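Long-range contact in oxidoreductase, short-chain dehydrogenase/reductase family (Aeromonas hydrophila subsp. hydrophila, PDB 3L6E), which probably acts as a nucleotide-dependent oxidoreductase, perhaps reducing 3-dehydrosphinganine in sphingolipid metabolism: residues A[163-177]-A[211-224]. Sequence-based numbering, arbitrary orientation.
Sequences RAELKDSPLRLVNLY and LEARSSCHVTDLFI. Unlike the reference sequence in segment 163-177: Asp168 (reference Gly).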
loop_
_atom_site.group_PDB
_atom_site.type_symbol
_atom_site.label_atom_id
_atom_site.label_comp_id
_atom_site.label_asym_id
_atom_site.label_seq_id
_atom_site.Cartn_x
_atom_site.Cartn_y
_atom_site.Cartn_z
ATOM N N ARG A 163 15.125 8.953 1.987
ATOM C CA ARG A 163 15.153 7.510 1.728
ATOM C C ARG A 163 16.152 7.106 0.649
ATOM O O ARG A 163 16.810 6.072 0.782
ATOM C CB ARG A 163 13.769 6.909 1.476
ATOM C CG ARG A 163 13.038 7.393 0.246
ATOM C CD ARG A 163 12.251 6.279 -0.438
ATOM N NE ARG A 163 11.297 5.609 0.442
ATOM C CZ ARG A 163 9.983 5.533 0.215
ATOM N NH1 ARG A 163 9.206 4.884 1.061
ATOM N NH2 ARG A 163 9.442 6.090 -0.855
ATOM N N ALA A 164 16.277 7.921 -0.400
ATOM C CA ALA A 164 17.266 7.667 -1.449
ATOM C C ALA A 164 18.701 7.817 -0.912
ATOM O O ALA A 164 19.634 7.164 -1.394
ATOM C CB ALA A 164 17.035 8.583 -2.644
ATOM N N GLU A 165 18.853 8.682 0.087
ATOM C CA GLU A 165 20.109 8.884 0.795
ATOM C C GLU A 165 20.407 7.697 1.715
ATOM O O GLU A 165 21.564 7.339 1.921
ATOM C CB GLU A 165 20.005 10.182 1.597
ATOM C CG GLU A 165 21.155 10.510 2.524
ATOM C CD GLU A 165 20.817 11.663 3.455
ATOM O OE1 GLU A 165 21.263 11.637 4.628
ATOM O OE2 GLU A 165 20.096 12.589 3.016
ATOM N N LEU A 166 19.353 7.087 2.260
ATOM C CA LEU A 166 19.494 5.934 3.150
ATOM C C LEU A 166 19.392 4.587 2.428
ATOM O O LEU A 166 19.253 3.546 3.069
ATOM C CB LEU A 166 18.496 6.005 4.310
ATOM C CG LEU A 166 18.600 7.140 5.337
ATOM C CD1 LEU A 166 17.446 7.043 6.319
ATOM C CD2 LEU A 166 19.946 7.158 6.076
ATOM N N LYS A 167 19.475 4.602 1.098
ATOM C CA LYS A 167 19.657 3.371 0.332
ATOM C C LYS A 167 20.798 2.563 0.955
ATOM O O LYS A 167 21.824 3.138 1.351
ATOM C CB LYS A 167 20.014 3.685 -1.123
ATOM C CG LYS A 167 18.892 3.478 -2.138
ATOM C CD LYS A 167 19.394 2.731 -3.386
ATOM C CE LYS A 167 20.006 3.647 -4.447
ATOM N NZ LYS A 167 21.402 4.064 -4.149
ATOM N N ASP A 168 20.612 1.247 1.052
ATOM C CA ASP A 168 21.662 0.329 1.536
ATOM C C ASP A 168 21.911 0.410 3.045
ATOM O O ASP A 168 22.817 -0.251 3.566
ATOM C CB ASP A 168 22.988 0.568 0.799
ATOM C CG ASP A 168 22.850 0.478 -0.702
ATOM O OD1 ASP A 168 22.416 -0.582 -1.193
ATOM O OD2 ASP A 168 23.192 1.465 -1.390
ATOM N N SER A 169 21.126 1.232 3.734
ATOM C CA SER A 169 21.206 1.359 5.184
ATOM C C SER A 169 20.049 0.569 5.778
ATOM O O SER A 169 18.940 0.601 5.244
ATOM C CB SER A 169 21.152 2.835 5.601
ATOM O OG SER A 169 20.858 2.999 6.977
ATOM N N PRO A 170 20.301 -0.150 6.886
ATOM C CA PRO A 170 19.271 -1.029 7.445
ATOM C C PRO A 170 17.988 -0.307 7.876
ATOM O O PRO A 170 17.005 -0.957 8.235
ATOM C CB PRO A 170 19.971 -1.673 8.649
ATOM C CG PRO A 170 21.105 -0.744 8.977
ATOM C CD PRO A 170 21.553 -0.200 7.667
ATOM N N LEU A 171 17.988 1.020 7.836
ATOM C CA LEU A 171 16.789 1.762 8.223
ATOM C C LEU A 171 15.874 1.952 7.011
ATOM O O LEU A 171 16.302 2.461 5.972
ATOM C CB LEU A 171 17.166 3.090 8.885
ATOM C CG LEU A 171 16.097 4.083 9.357
ATOM C CD1 LEU A 171 15.070 3.440 10.276
ATOM C CD2 LEU A 171 16.788 5.242 10.057
ATOM N N ARG A 172 14.629 1.509 7.142
ATOM C CA ARG A 172 13.677 1.515 6.025
ATOM C C ARG A 172 12.704 2.677 6.159
ATOM O O ARG A 172 12.177 2.894 7.236
ATOM C CB ARG A 172 12.891 0.197 5.992
ATOM C CG ARG A 172 13.671 -0.987 5.454
ATOM C CD ARG A 172 13.059 -2.333 5.857
ATOM N NE ARG A 172 14.006 -3.424 5.592
ATOM C CZ ARG A 172 13.866 -4.685 6.003
ATOM N NH1 ARG A 172 12.808 -5.059 6.716
ATOM N NH2 ARG A 172 14.792 -5.586 5.695
ATOM N N LEU A 173 12.464 3.414 5.073
ATOM C CA LEU A 173 11.456 4.474 5.090
ATOM C C LEU A 173 10.192 4.016 4.394
ATOM O O LEU A 173 10.222 3.544 3.255
ATOM C CB LEU A 173 11.987 5.836 4.567
ATOM C CG LEU A 173 12.601 6.744 5.657
ATOM C CD1 LEU A 173 13.737 6.014 6.378
ATOM C CD2 LEU A 173 13.105 8.128 5.140
ATOM N N VAL A 174 9.092 4.121 5.143
ATOM C CA VAL A 174 7.751 3.751 4.698
ATOM C C VAL A 174 6.855 4.992 4.798
ATOM O O VAL A 174 6.779 5.644 5.846
ATOM C CB VAL A 174 7.160 2.583 5.529
ATOM C CG1 VAL A 174 5.737 2.240 5.053
ATOM C CG2 VAL A 174 8.080 1.306 5.445
ATOM N N ASN A 175 6.215 5.334 3.691
ATOM C CA ASN A 175 5.346 6.511 3.648
ATOM C C ASN A 175 3.881 6.084 3.469
ATOM O O ASN A 175 3.570 5.363 2.555
ATOM C CB ASN A 175 5.787 7.444 2.528
ATOM C CG ASN A 175 7.155 8.052 2.763
ATOM O OD1 ASN A 175 7.602 8.242 3.900
ATOM N ND2 ASN A 175 7.827 8.384 1.675
ATOM N N LEU A 176 2.997 6.525 4.352
ATOM C CA LEU A 176 1.610 6.060 4.356
ATOM C C LEU A 176 0.662 7.244 4.120
ATOM O O LEU A 176 0.804 8.269 4.767
ATOM C CB LEU A 176 1.276 5.390 5.699
ATOM C CG LEU A 176 2.300 4.361 6.226
ATOM C CD1 LEU A 176 2.148 4.123 7.711
ATOM C CD2 LEU A 176 2.242 3.050 5.476
ATOM N N TYR A 177 -0.301 7.065 3.210
ATOM C CA TYR A 177 -1.180 8.137 2.757
ATOM C C TYR A 177 -2.677 7.822 2.921
ATOM O O TYR A 177 -3.320 7.353 1.987
ATOM C CB TYR A 177 -0.878 8.444 1.286
ATOM C CG TYR A 177 0.563 8.801 1.008
ATOM C CD1 TYR A 177 1.571 7.801 0.937
ATOM C CD2 TYR A 177 0.928 10.123 0.787
ATOM C CE1 TYR A 177 2.897 8.139 0.651
ATOM C CE2 TYR A 177 2.238 10.476 0.500
ATOM C CZ TYR A 177 3.220 9.486 0.425
ATOM O OH TYR A 177 4.525 9.861 0.168
ATOM N N LEU A 211 2.626 -2.672 7.626
ATOM C CA LEU A 211 3.894 -2.566 8.342
ATOM C C LEU A 211 4.400 -3.888 8.938
ATOM O O LEU A 211 5.411 -3.894 9.629
ATOM C CB LEU A 211 3.806 -1.504 9.440
ATOM C CG LEU A 211 3.746 -0.048 8.995
ATOM C CD1 LEU A 211 3.366 0.844 10.173
ATOM C CD2 LEU A 211 5.082 0.369 8.350
ATOM N N GLU A 212 3.692 -4.985 8.693
ATOM C CA GLU A 212 4.125 -6.310 9.153
ATOM C C GLU A 212 5.442 -6.720 8.486
ATOM O O GLU A 212 5.600 -6.575 7.278
ATOM C CB GLU A 212 3.062 -7.371 8.838
ATOM C CG GLU A 212 1.824 -7.343 9.720
ATOM C CD GLU A 212 2.015 -8.055 11.053
ATOM O OE1 GLU A 212 2.504 -9.211 11.057
ATOM O OE2 GLU A 212 1.653 -7.450 12.097
ATOM N N ALA A 213 6.375 -7.246 9.275
ATOM C CA ALA A 213 7.650 -7.733 8.740
ATOM C C ALA A 213 7.480 -9.033 7.943
ATOM O O ALA A 213 6.760 -9.922 8.355
ATOM C CB ALA A 213 8.663 -7.932 9.870
ATOM N N ARG A 214 8.140 -9.121 6.793
ATOM C CA ARG A 214 8.226 -10.364 6.017
ATOM C C ARG A 214 9.682 -10.508 5.549
ATOM O O ARG A 214 10.424 -9.517 5.520
ATOM C CB ARG A 214 7.241 -10.367 4.833
ATOM C CG ARG A 214 5.777 -10.093 5.218
ATOM C CD ARG A 214 4.773 -10.533 4.146
ATOM N NE ARG A 214 3.433 -10.017 4.437
ATOM C CZ ARG A 214 2.535 -10.644 5.192
ATOM N NH1 ARG A 214 2.821 -11.823 5.736
ATOM N NH2 ARG A 214 1.355 -10.085 5.415
ATOM N N SER A 215 10.093 -11.718 5.182
ATOM C CA SER A 215 11.528 -11.991 4.980
ATOM C C SER A 215 12.114 -11.287 3.764
ATOM O O SER A 215 13.161 -10.641 3.876
ATOM C CB SER A 215 11.823 -13.497 4.913
ATOM O OG SER A 215 11.336 -14.157 6.062
ATOM N N SER A 216 11.415 -11.378 2.633
ATOM C CA SER A 216 11.955 -10.983 1.332
ATOM C C SER A 216 11.547 -9.591 0.824
ATOM O O SER A 216 12.027 -9.147 -0.224
ATOM C CB SER A 216 11.569 -12.025 0.278
ATOM O OG SER A 216 10.162 -12.078 0.137
ATOM N N CYS A 217 10.661 -8.918 1.547
ATOM C CA CYS A 217 10.161 -7.617 1.118
ATOM C C CYS A 217 9.419 -6.878 2.210
ATOM O O CYS A 217 9.048 -7.452 3.232
ATOM C CB CYS A 217 9.232 -7.756 -0.099
ATOM S SG CYS A 217 7.821 -8.834 0.183
ATOM N N HIS A 218 9.216 -5.588 1.970
ATOM C CA HIS A 218 8.360 -4.757 2.807
ATOM C C HIS A 218 7.596 -3.781 1.925
ATOM O O HIS A 218 7.952 -3.570 0.777
ATOM C CB HIS A 218 9.202 -3.965 3.824
ATOM C CG HIS A 218 10.169 -3.009 3.190
ATOM N ND1 HIS A 218 11.220 -3.428 2.402
ATOM C CD2 HIS A 218 10.247 -1.653 3.230
ATOM C CE1 HIS A 218 11.896 -2.376 1.973
ATOM N NE2 HIS A 218 11.334 -1.289 2.470
ATOM N N VAL A 219 6.557 -3.171 2.486
ATOM C CA VAL A 219 5.792 -2.126 1.804
ATOM C C VAL A 219 6.555 -0.813 1.952
ATOM O O VAL A 219 6.942 -0.451 3.050
ATOM C CB VAL A 219 4.379 -1.998 2.441
ATOM C CG1 VAL A 219 3.724 -0.634 2.107
ATOM C CG2 VAL A 219 3.520 -3.147 2.009
ATOM N N THR A 220 6.770 -0.104 0.850
ATOM C CA THR A 220 7.479 1.170 0.895
ATOM C C THR A 220 6.516 2.361 0.920
ATOM O O THR A 220 6.829 3.400 1.496
ATOM C CB THR A 220 8.456 1.321 -0.287
ATOM O OG1 THR A 220 7.747 1.129 -1.514
ATOM C CG2 THR A 220 9.641 0.291 -0.191
ATOM N N ASP A 221 5.346 2.194 0.301
ATOM C CA ASP A 221 4.353 3.269 0.185
ATOM C C ASP A 221 2.951 2.693 0.168
ATOM O O ASP A 221 2.672 1.716 -0.533
ATOM C CB ASP A 221 4.571 4.132 -1.087
ATOM C CG ASP A 221 6.036 4.512 -1.305
ATOM O OD1 ASP A 221 6.479 5.615 -0.877
ATOM O OD2 ASP A 221 6.746 3.689 -1.917
ATOM N N LEU A 222 2.062 3.317 0.928
ATOM C CA LEU A 222 0.680 2.848 1.018
ATOM C C LEU A 222 -0.319 4.003 0.873
ATOM O O LEU A 222 -0.316 4.905 1.667
ATOM C CB LEU A 222 0.449 2.138 2.356
ATOM C CG LEU A 222 -0.938 1.555 2.608
ATOM C CD1 LEU A 222 -1.216 0.332 1.726
ATOM C CD2 LEU A 222 -1.163 1.230 4.085
ATOM N N PHE A 223 -1.179 3.938 -0.137
ATOM C CA PHE A 223 -2.173 4.971 -0.388
ATOM C C PHE A 223 -3.559 4.412 -0.082
ATOM O O PHE A 223 -3.968 3.412 -0.657
ATOM C CB PHE A 223 -2.085 5.471 -1.842
ATOM C CG PHE A 223 -0.789 6.168 -2.168
ATOM C CD1 PHE A 223 0.370 5.436 -2.427
ATOM C CD2 PHE A 223 -0.722 7.559 -2.210
ATOM C CE1 PHE A 223 1.577 6.076 -2.729
ATOM C CE2 PHE A 223 0.469 8.206 -2.495
ATOM C CZ PHE A 223 1.628 7.462 -2.766
ATOM N N ILE A 224 -4.256 5.036 0.858
ATOM C CA ILE A 224 -5.626 4.626 1.194
ATOM C C ILE A 224 -6.594 5.736 0.823
ATOM O O ILE A 224 -6.366 6.887 1.177
ATOM C CB ILE A 224 -5.783 4.339 2.702
ATOM C CG1 ILE A 224 -4.696 3.376 3.193
ATOM C CG2 ILE A 224 -7.176 3.766 3.008
ATOM C CD1 ILE A 224 -4.487 3.486 4.684
HETATM O O HOH W 1 11.795 1.289 2.574
HETATM O O HOH W 2 6.250 8.333 -0.986
#
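Asn175 and Asp221, Leu176 and Leu222, and Tyr177 and Phe223 pair in parallel register, joining the last two strands of the Rossmann-type sheet of the short-chain dehydrogenase/reductase fold. Four backbone bonds close this seam: Asn175 N to Thr220 O, Leu222 N to Asn175 O, Tyr177 N to Leu222 O and Ile224 N to Tyr177 O.

On the face bearing Asn175 and Tyr177, the rings of Tyr177 and Phe223 form an offset stack, with centroids 4.2 Å apart and planes only 6° from parallel. Earlier along the same face, Arg163, near the end of helix 145-165, reaches down to the sheet. Arg163 NH2 meets Asp221 OD1 at 3.0 Å in a salt bridge that uses the syn lone pair and lies in the guanidinium plane, while the carboxylate stands nearly perpendicular (87°). Arg163 NH1 donates to Leu173 O and to Thr220 O (2.8 Å each), so one group clasps both strands; bends at chi2 and chi3 bring it there. Thr220 O thus accepts from NH1 and from Asn175 N, on opposite faces of its carbonyl plane.

Ahead of the paired residues, the Arg172 chain, extended from CG to NE, lays CD over the centre of the His218 ring, a CH-pi contact of 3.8 Å. That ring is held at both nitrogens: ND1 bonds Asn227 of the second subunit, and NE2 hydrogen-bonds to a water, and the same water donates to Leu173 O. On the other face, Leu176 CD2 packs on Leu222 CB, and Val174 CG1 on Leu211 CD2, beside helix 200-210. Strand 217-226 pairs antiparallel with a strand of the second subunit, continuing the sheet across the dimer.

A second water accepts from Tyr177 OH at 2.6 Å and donates to Asp221 OD1 at 2.7 Å.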